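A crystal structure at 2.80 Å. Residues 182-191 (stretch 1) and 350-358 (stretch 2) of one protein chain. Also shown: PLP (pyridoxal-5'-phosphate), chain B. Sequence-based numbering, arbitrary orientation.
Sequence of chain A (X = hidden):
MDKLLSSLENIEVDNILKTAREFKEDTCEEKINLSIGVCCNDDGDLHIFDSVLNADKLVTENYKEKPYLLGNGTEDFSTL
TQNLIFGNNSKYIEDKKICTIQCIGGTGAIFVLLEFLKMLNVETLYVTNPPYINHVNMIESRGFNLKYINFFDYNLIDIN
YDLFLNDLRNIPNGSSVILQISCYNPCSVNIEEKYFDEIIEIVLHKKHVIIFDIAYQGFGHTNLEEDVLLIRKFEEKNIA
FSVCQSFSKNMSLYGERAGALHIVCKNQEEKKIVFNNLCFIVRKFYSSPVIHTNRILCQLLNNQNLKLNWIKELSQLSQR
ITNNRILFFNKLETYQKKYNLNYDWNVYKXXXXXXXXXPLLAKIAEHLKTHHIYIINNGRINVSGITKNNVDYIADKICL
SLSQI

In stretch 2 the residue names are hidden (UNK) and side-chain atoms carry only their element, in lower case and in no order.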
ATOM      1  N   SER A 182     -24.031  -7.606  -5.204  1.00 57.13           N
ATOM      2  CA  SER A 182     -24.619  -7.763  -3.887  1.00 58.05           C
ATOM      3  C   SER A 182     -24.169  -6.605  -3.021  1.00 57.56           C
ATOM      4  O   SER A 182     -23.106  -6.048  -3.247  1.00 56.38           O
ATOM      5  CB  SER A 182     -24.191  -9.104  -3.283  1.00 58.82           C
ATOM      6  OG  SER A 182     -24.777  -9.318  -2.010  1.00 60.36           O
ATOM      7  N   CYS A 183     -25.005  -6.239  -2.054  1.00 58.86           N
ATOM      8  CA  CYS A 183     -24.745  -5.132  -1.122  1.00 59.34           C
ATOM      9  C   CYS A 183     -24.349  -3.810  -1.773  1.00 58.59           C
ATOM     10  O   CYS A 183     -23.564  -3.044  -1.212  1.00 58.51           O
ATOM     11  CB  CYS A 183     -23.712  -5.552  -0.083  1.00 59.53           C
ATOM     12  SG  CYS A 183     -24.292  -6.949   0.858  1.00 62.05           S
ATOM     13  N   TYR A 184     -24.923  -3.547  -2.944  1.00 58.65           N
ATOM     14  CA  TYR A 184     -24.566  -2.416  -3.783  1.00 58.13           C
ATOM     15  C   TYR A 184     -24.309  -1.146  -2.986  1.00 58.47           C
ATOM     16  O   TYR A 184     -25.082  -0.783  -2.099  1.00 59.62           O
ATOM     17  CB  TYR A 184     -25.673  -2.168  -4.797  1.00 58.21           C
ATOM     18  CG  TYR A 184     -25.235  -1.399  -6.013  1.00 58.61           C
ATOM     19  CD1 TYR A 184     -24.934  -0.037  -5.941  1.00 58.36           C
ATOM     20  CD2 TYR A 184     -25.131  -2.030  -7.256  1.00 59.99           C
ATOM     21  CE1 TYR A 184     -24.535   0.679  -7.079  1.00 57.85           C
ATOM     22  CE2 TYR A 184     -24.734  -1.316  -8.414  1.00 58.97           C
ATOM     23  CZ  TYR A 184     -24.443   0.035  -8.314  1.00 57.98           C
ATOM     24  OH  TYR A 184     -24.054   0.728  -9.444  1.00 56.45           O
ATOM     25  N   ASN A 185     -23.198  -0.492  -3.306  1.00 58.26           N
ATOM     26  CA  ASN A 185     -22.835   0.805  -2.737  1.00 58.42           C
ATOM     27  C   ASN A 185     -22.862   1.898  -3.812  1.00 58.74           C
ATOM     28  O   ASN A 185     -22.019   1.904  -4.699  1.00 57.58           O
ATOM     29  CB  ASN A 185     -21.449   0.713  -2.099  1.00 57.51           C
ATOM     30  CG  ASN A 185     -21.011   2.009  -1.447  1.00 56.66           C
ATOM     31  OD1 ASN A 185     -21.531   3.085  -1.745  1.00 56.40           O
ATOM     32  ND2 ASN A 185     -20.043   1.912  -0.549  1.00 55.01           N
ATOM     33  N   PRO A 186     -23.817   2.848  -3.721  1.00 60.42           N
ATOM     34  CA  PRO A 186     -24.800   3.108  -2.650  1.00 62.06           C
ATOM     35  C   PRO A 186     -26.170   2.397  -2.659  1.00 63.79           C
ATOM     36  O   PRO A 186     -26.762   2.261  -1.589  1.00 64.73           O
ATOM     37  CB  PRO A 186     -25.030   4.613  -2.763  1.00 62.33           C
ATOM     38  CG  PRO A 186     -24.856   4.887  -4.209  1.00 61.99           C
ATOM     39  CD  PRO A 186     -23.806   3.932  -4.723  1.00 60.49           C
ATOM     40  N   CYS A 187     -26.681   1.970  -3.819  1.00 64.81           N
ATOM     41  CA  CYS A 187     -28.069   1.413  -3.931  1.00 66.76           C
ATOM     42  C   CYS A 187     -28.553   0.442  -2.856  1.00 67.33           C
ATOM     43  O   CYS A 187     -29.698   0.506  -2.456  1.00 68.51           O
ATOM     44  CB  CYS A 187     -28.294   0.765  -5.291  1.00 66.44           C
ATOM     45  SG  CYS A 187     -28.021   1.944  -6.582  1.00 70.28           S
ATOM     46  N   SER A 188     -27.692  -0.467  -2.414  1.00 67.52           N
ATOM     47  CA  SER A 188     -28.054  -1.448  -1.402  1.00 68.64           C
ATOM     48  C   SER A 188     -29.074  -2.439  -1.950  1.00 69.26           C
ATOM     49  O   SER A 188     -29.881  -2.975  -1.205  1.00 70.41           O
ATOM     50  CB  SER A 188     -28.617  -0.756  -0.156  1.00 69.77           C
ATOM     51  OG  SER A 188     -27.917   0.438   0.125  1.00 70.21           O
ATOM     52  N   VAL A 189     -29.019  -2.681  -3.252  1.00 68.83           N
ATOM     53  CA  VAL A 189     -29.956  -3.560  -3.944  1.00 69.53           C
ATOM     54  C   VAL A 189     -29.143  -4.661  -4.628  1.00 68.86           C
ATOM     55  O   VAL A 189     -28.293  -4.350  -5.450  1.00 68.17           O
ATOM     56  CB  VAL A 189     -30.754  -2.749  -5.028  1.00 69.74           C
ATOM     57  CG1 VAL A 189     -31.680  -3.634  -5.803  1.00 70.92           C
ATOM     58  CG2 VAL A 189     -31.552  -1.612  -4.407  1.00 69.95           C
ATOM     59  N   ASN A 190     -29.376  -5.927  -4.279  1.00 69.71           N
ATOM     60  CA  ASN A 190     -28.660  -7.057  -4.929  1.00 69.69           C
ATOM     61  C   ASN A 190     -29.431  -7.697  -6.095  1.00 70.12           C
ATOM     62  O   ASN A 190     -30.660  -7.631  -6.137  1.00 71.33           O
ATOM     63  CB  ASN A 190     -28.144  -8.126  -3.929  1.00 70.23           C
ATOM     64  CG  ASN A 190     -28.852  -8.093  -2.563  1.00 72.55           C
ATOM     65  OD1 ASN A 190     -29.310  -7.045  -2.106  1.00 76.11           O
ATOM     66  ND2 ASN A 190     -28.915  -9.245  -1.901  1.00 72.78           N
ATOM     67  N   ILE A 191     -28.703  -8.294  -7.042  1.00 69.70           N
ATOM     68  CA  ILE A 191     -29.297  -8.938  -8.233  1.00 70.38           C
ATOM     69  C   ILE A 191     -29.986 -10.268  -7.882  1.00 71.91           C
ATOM     70  O   ILE A 191     -29.316 -11.199  -7.438  1.00 72.32           O
ATOM     71  CB  ILE A 191     -28.211  -9.197  -9.327  1.00 69.62           C
ATOM     72  CG1 ILE A 191     -27.595  -7.878  -9.801  1.00 68.27           C
ATOM     73  CG2 ILE A 191     -28.786  -9.985 -10.519  1.00 69.97           C
ATOM     74  CD1 ILE A 191     -26.265  -8.019 -10.504  1.00 66.41           C
ATOM     75  N   UNK A 350     -36.764  -3.961   1.190  1.00 68.15           N
ATOM     76  CA  UNK A 350     -36.160  -4.856   0.193  1.00 68.78           C
ATOM     77  C   UNK A 350     -34.633  -4.759   0.235  1.00 67.68           C
ATOM     78  O   UNK A 350     -33.926  -5.771   0.180  1.00 68.00           O
ATOM     79  n   UNK A 350     -41.406  -3.941  -1.817  1.00 79.68           N
ATOM     80  c   UNK A 350     -38.115  -4.692  -1.553  1.00 72.51           C
ATOM     81  c   UNK A 350     -40.406  -3.970  -0.693  1.00 77.78           C
ATOM     82  c   UNK A 350     -36.623  -4.505  -1.238  1.00 69.27           C
ATOM     83  c   UNK A 350     -38.988  -3.520  -1.075  1.00 74.60           C
ATOM     84  N   UNK A 351     -34.141  -3.522   0.335  1.00 66.80           N
ATOM     85  CA  UNK A 351     -32.709  -3.197   0.328  1.00 65.63           C
ATOM     86  C   UNK A 351     -31.832  -4.040   1.266  1.00 65.87           C
ATOM     87  O   UNK A 351     -32.318  -4.581   2.267  1.00 67.14           O
ATOM     88  o   UNK A 351     -32.634   1.082   0.847  1.00 63.41           O
ATOM     89  c   UNK A 351     -32.725   0.636  -0.307  1.00 64.41           C
ATOM     90  c   UNK A 351     -32.793  -0.846  -0.591  1.00 63.93           C
ATOM     91  c   UNK A 351     -32.518  -1.704   0.610  1.00 64.51           C
ATOM     92  n   UNK A 351     -32.781   1.423  -1.374  1.00 65.67           N
ATOM     93  N   UNK A 352     -30.541  -4.137   0.942  1.00 65.10           N
ATOM     94  CA  UNK A 352     -29.636  -4.991   1.684  1.00 65.05           C
ATOM     95  C   UNK A 352     -28.224  -4.500   1.613  1.00 64.17           C
ATOM     96  O   UNK A 352     -27.806  -3.960   0.607  1.00 63.47           O
ATOM     97  c   UNK A 352     -29.903  -7.430   2.216  1.00 66.11           C
ATOM     98  n   UNK A 352     -34.053  -9.340   3.416  1.00 68.08           N
ATOM     99  n   UNK A 352     -32.050  -8.313   3.030  1.00 65.57           N
ATOM    100  c   UNK A 352     -29.696  -6.414   1.139  1.00 65.64           C
ATOM    101  c   UNK A 352     -33.337  -8.239   3.331  1.00 66.07           C
ATOM    102  c   UNK A 352     -31.190  -7.146   2.932  1.00 65.23           C
ATOM    103  n   UNK A 352     -33.906  -7.061   3.550  1.00 64.52           N
ATOM    104  N   UNK A 353     -27.485  -4.735   2.689  1.00 64.85           N
ATOM    105  CA  UNK A 353     -26.093  -4.311   2.799  1.00 64.58           C
ATOM    106  C   UNK A 353     -25.923  -3.451   4.041  1.00 65.12           C
ATOM    107  O   UNK A 353     -26.767  -3.467   4.949  1.00 66.30           O
ATOM    108  N   UNK A 354     -24.844  -2.677   4.064  1.00 64.44           N
ATOM    109  CA  UNK A 354     -24.511  -1.822   5.189  1.00 64.38           C
ATOM    110  C   UNK A 354     -25.372  -0.549   5.204  1.00 64.11           C
ATOM    111  O   UNK A 354     -25.539   0.085   6.259  1.00 64.50           O
ATOM    112  c   UNK A 354     -22.071  -1.606   6.254  1.00 65.82           C
ATOM    113  c   UNK A 354     -23.034  -1.453   5.076  1.00 64.29           C
ATOM    114  c   UNK A 354     -20.713  -1.991   5.734  1.00 64.98           C
ATOM    115  c   UNK A 354     -21.968  -0.334   7.095  1.00 67.18           C
ATOM    116  N   UNK A 355     -25.902  -0.175   4.033  1.00 63.09           N
ATOM    117  CA  UNK A 355     -26.684   1.060   3.899  1.00 62.60           C
ATOM    118  C   UNK A 355     -28.142   0.865   3.480  1.00 62.59           C
ATOM    119  O   UNK A 355     -28.564  -0.222   3.094  1.00 63.05           O
ATOM    120  c   UNK A 355     -26.058   2.021   2.873  1.00 62.17           C
ATOM    121  c   UNK A 355     -23.780   1.491   1.996  1.00 60.28           C
ATOM    122  c   UNK A 355     -22.408   1.576   2.034  1.00 58.26           C
ATOM    123  c   UNK A 355     -24.570   2.127   2.943  1.00 61.30           C
ATOM    124  c   UNK A 355     -23.958   2.878   3.927  1.00 61.75           C
ATOM    125  c   UNK A 355     -22.571   2.966   3.971  1.00 61.88           C
ATOM    126  c   UNK A 355     -21.802   2.308   3.015  1.00 59.77           C
ATOM    127  N   UNK A 356     -28.902   1.948   3.563  1.00 61.99           N
ATOM    128  CA  UNK A 356     -30.116   2.082   2.774  1.00 61.71           C
ATOM    129  C   UNK A 356     -29.922   3.288   1.860  1.00 60.78           C
ATOM    130  O   UNK A 356     -29.081   4.143   2.138  1.00 60.64           O
ATOM    131  c   UNK A 356     -31.349   2.242   3.663  1.00 62.51           C
ATOM    132  o   UNK A 356     -31.877   0.975   4.015  1.00 63.18           O
ATOM    133  N   UNK A 357     -30.674   3.335   0.764  1.00 60.02           N
ATOM    134  CA  UNK A 357     -30.537   4.388  -0.228  1.00 59.06           C
ATOM    135  C   UNK A 357     -31.909   5.014  -0.468  1.00 59.75           C
ATOM    136  O   UNK A 357     -32.802   4.370  -1.034  1.00 60.59           O
ATOM    137  c   UNK A 357     -30.001   4.594  -3.910  1.00 57.88           C
ATOM    138  c   UNK A 357     -28.987   6.659  -4.600  1.00 58.43           C
ATOM    139  c   UNK A 357     -29.634   4.821  -2.585  1.00 58.48           C
ATOM    140  c   UNK A 357     -29.690   5.508  -4.911  1.00 58.36           C
ATOM    141  c   UNK A 357     -28.593   6.894  -3.282  1.00 58.20           C
ATOM    142  c   UNK A 357     -28.906   5.968  -2.283  1.00 57.73           C
ATOM    143  c   UNK A 357     -29.967   3.800  -1.518  1.00 58.80           C
ATOM    144  N   UNK A 358     -32.079   6.259  -0.020  1.00 59.18           N
ATOM    145  CA  UNK A 358     -33.358   6.956  -0.125  1.00 59.38           C
ATOM    146  C   UNK A 358     -33.179   8.253  -0.926  1.00 59.59           C
ATOM    147  O   UNK A 358     -32.965   9.316  -0.335  1.00 59.97           O
ATOM    148  c   UNK A 358     -33.928   7.271   1.299  1.00 59.85           C
ATOM    149  c   UNK A 358     -33.968   6.017   2.150  1.00 59.49           C
ATOM    150  c   UNK A 358     -35.327   7.918   1.241  1.00 60.23           C
TER
HETATM  151  N1  PLP B 406     -15.688  -1.354  -3.347  1.00 59.51           N
HETATM  152  C2  PLP B 406     -16.831  -0.968  -2.696  1.00 57.07           C
HETATM  153  C2A PLP B 406     -18.125  -1.121  -3.400  1.00 55.74           C
HETATM  154  C3  PLP B 406     -16.757  -0.459  -1.408  1.00 58.25           C
HETATM  155  O3  PLP B 406     -17.903  -0.090  -0.748  1.00 58.49           O
HETATM  156  C4  PLP B 406     -15.516  -0.331  -0.783  1.00 59.75           C
HETATM  157  C4A PLP B 406     -15.505   0.086   0.656  1.00 62.37           C
HETATM  158  O4A PLP B 406     -15.499  -0.785   1.536  1.00 65.22           O
HETATM  159  C5  PLP B 406     -14.336  -0.732  -1.439  1.00 60.08           C
HETATM  160  C6  PLP B 406     -14.445  -1.237  -2.737  1.00 60.52           C
HETATM  161  C5A PLP B 406     -12.927  -0.617  -0.851  1.00 59.02           C
HETATM  162  O4P PLP B 406     -12.731  -1.148   0.448  1.00 57.43           O
HETATM  163  P   PLP B 406     -11.328  -0.925   1.227  1.00 56.10           P
HETATM  164  O1P PLP B 406     -11.059  -2.043   2.193  1.00 55.19           O
HETATM  165  O2P PLP B 406     -11.426   0.316   2.073  1.00 56.20           O
HETATM  166  O3P PLP B 406     -10.229  -0.860   0.190  1.00 53.43           O

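Position 350 carries four carbons in a row ending in a nitrogen, an unbranched chain ending in an amine. It makes no contact with stretch 1; its end leads away into an exposed setting, which suits a charged group. This is Lys 350.

Position 351 has three carbons, the third bearing one oxygen and one nitrogen, a terminal amide. Its second carbon lies 4.1 Å from Val 189 CG2. An acid would carry two oxygens, and the shorter amide would have one carbon fewer. The residue is Gln 351. Both ends of the buried amide are hydrogen-bonded: NE2 donates to the backbone O of position 357 at 3.0 Å, and OE1 accepts from the backbone N of the same position, also at 3.0 Å. An amide suits this place because it offers a donor and an acceptor together.

At position 352 three carbons lead to a nitrogen and then to a carbon carrying two more nitrogens, a guanidinium group. The CB sits 3.3 Å from Asn 190 OD1, and the backbone N donates to Ser 188 O at 2.5 Å, a short and nearly straight hydrogen bond. This is Arg 352. The end of the side chain leads away from stretch 1, and NH2 donates to Gln 351 O at 3.2 Å, a bond the guanidinium suits.

Position 353 has no side-chain atoms, and its CA packs 3.7 Å from Cys 183 SG. It is Gly 353. An ideal CB would point toward stretch 1, only 3.2 Å from Cys 183 CB, and at phi 124° and psi -161° it would also be jammed against the preceding carbonyl oxygen. Backbone and neighbor alike favor glycine.

Position 354 shows four carbons forked at the second, buried but without contact to stretch 1. This is Leu 354, which places an apolar group away from water.

Position 355 has one carbon and then a six-carbon ring with no hydroxyl. Its CB points toward stretch 1, and a ring carbon comes within 3.5 Å of Asn 185 ND2, the atom that donates to PLP O3 at 2.9 Å. This is Phe 355. The apolar ring thus packs beside a residue that is hydrogen-bonded to the cofactor.

Position 356 has one carbon and one oxygen, its CB pointing away from stretch 1: Ser 356. Its small side chain suits the place by its hydroxyl, which donates weakly to Gln 351 OE1 at 3.3 Å and also bonds elsewhere in the structure.

Position 357 again has one carbon and a six-carbon ring. Pro 186 CB lies over one face, and Cys 187 SG approaches obliquely. This is Phe 357, whose CD1 is 4.1 Å from Pro 186 CB and CD2 4.3 Å from Cys 187 SG; a flat apolar ring suits these neighbors.

At position 358 one carbon carries two more, out of reach of stretch 1. This is Val 358, compact and apolar, as suits a buried site.

The contact therefore combines one backbone hydrogen bond, from Arg 352 to Ser 188, with close packing at Gly 353 and two aromatic rings set against the loop containing Asn 185, Pro 186 and Cys 187.

Stretch 2 (350-358) KQRGLFSFV
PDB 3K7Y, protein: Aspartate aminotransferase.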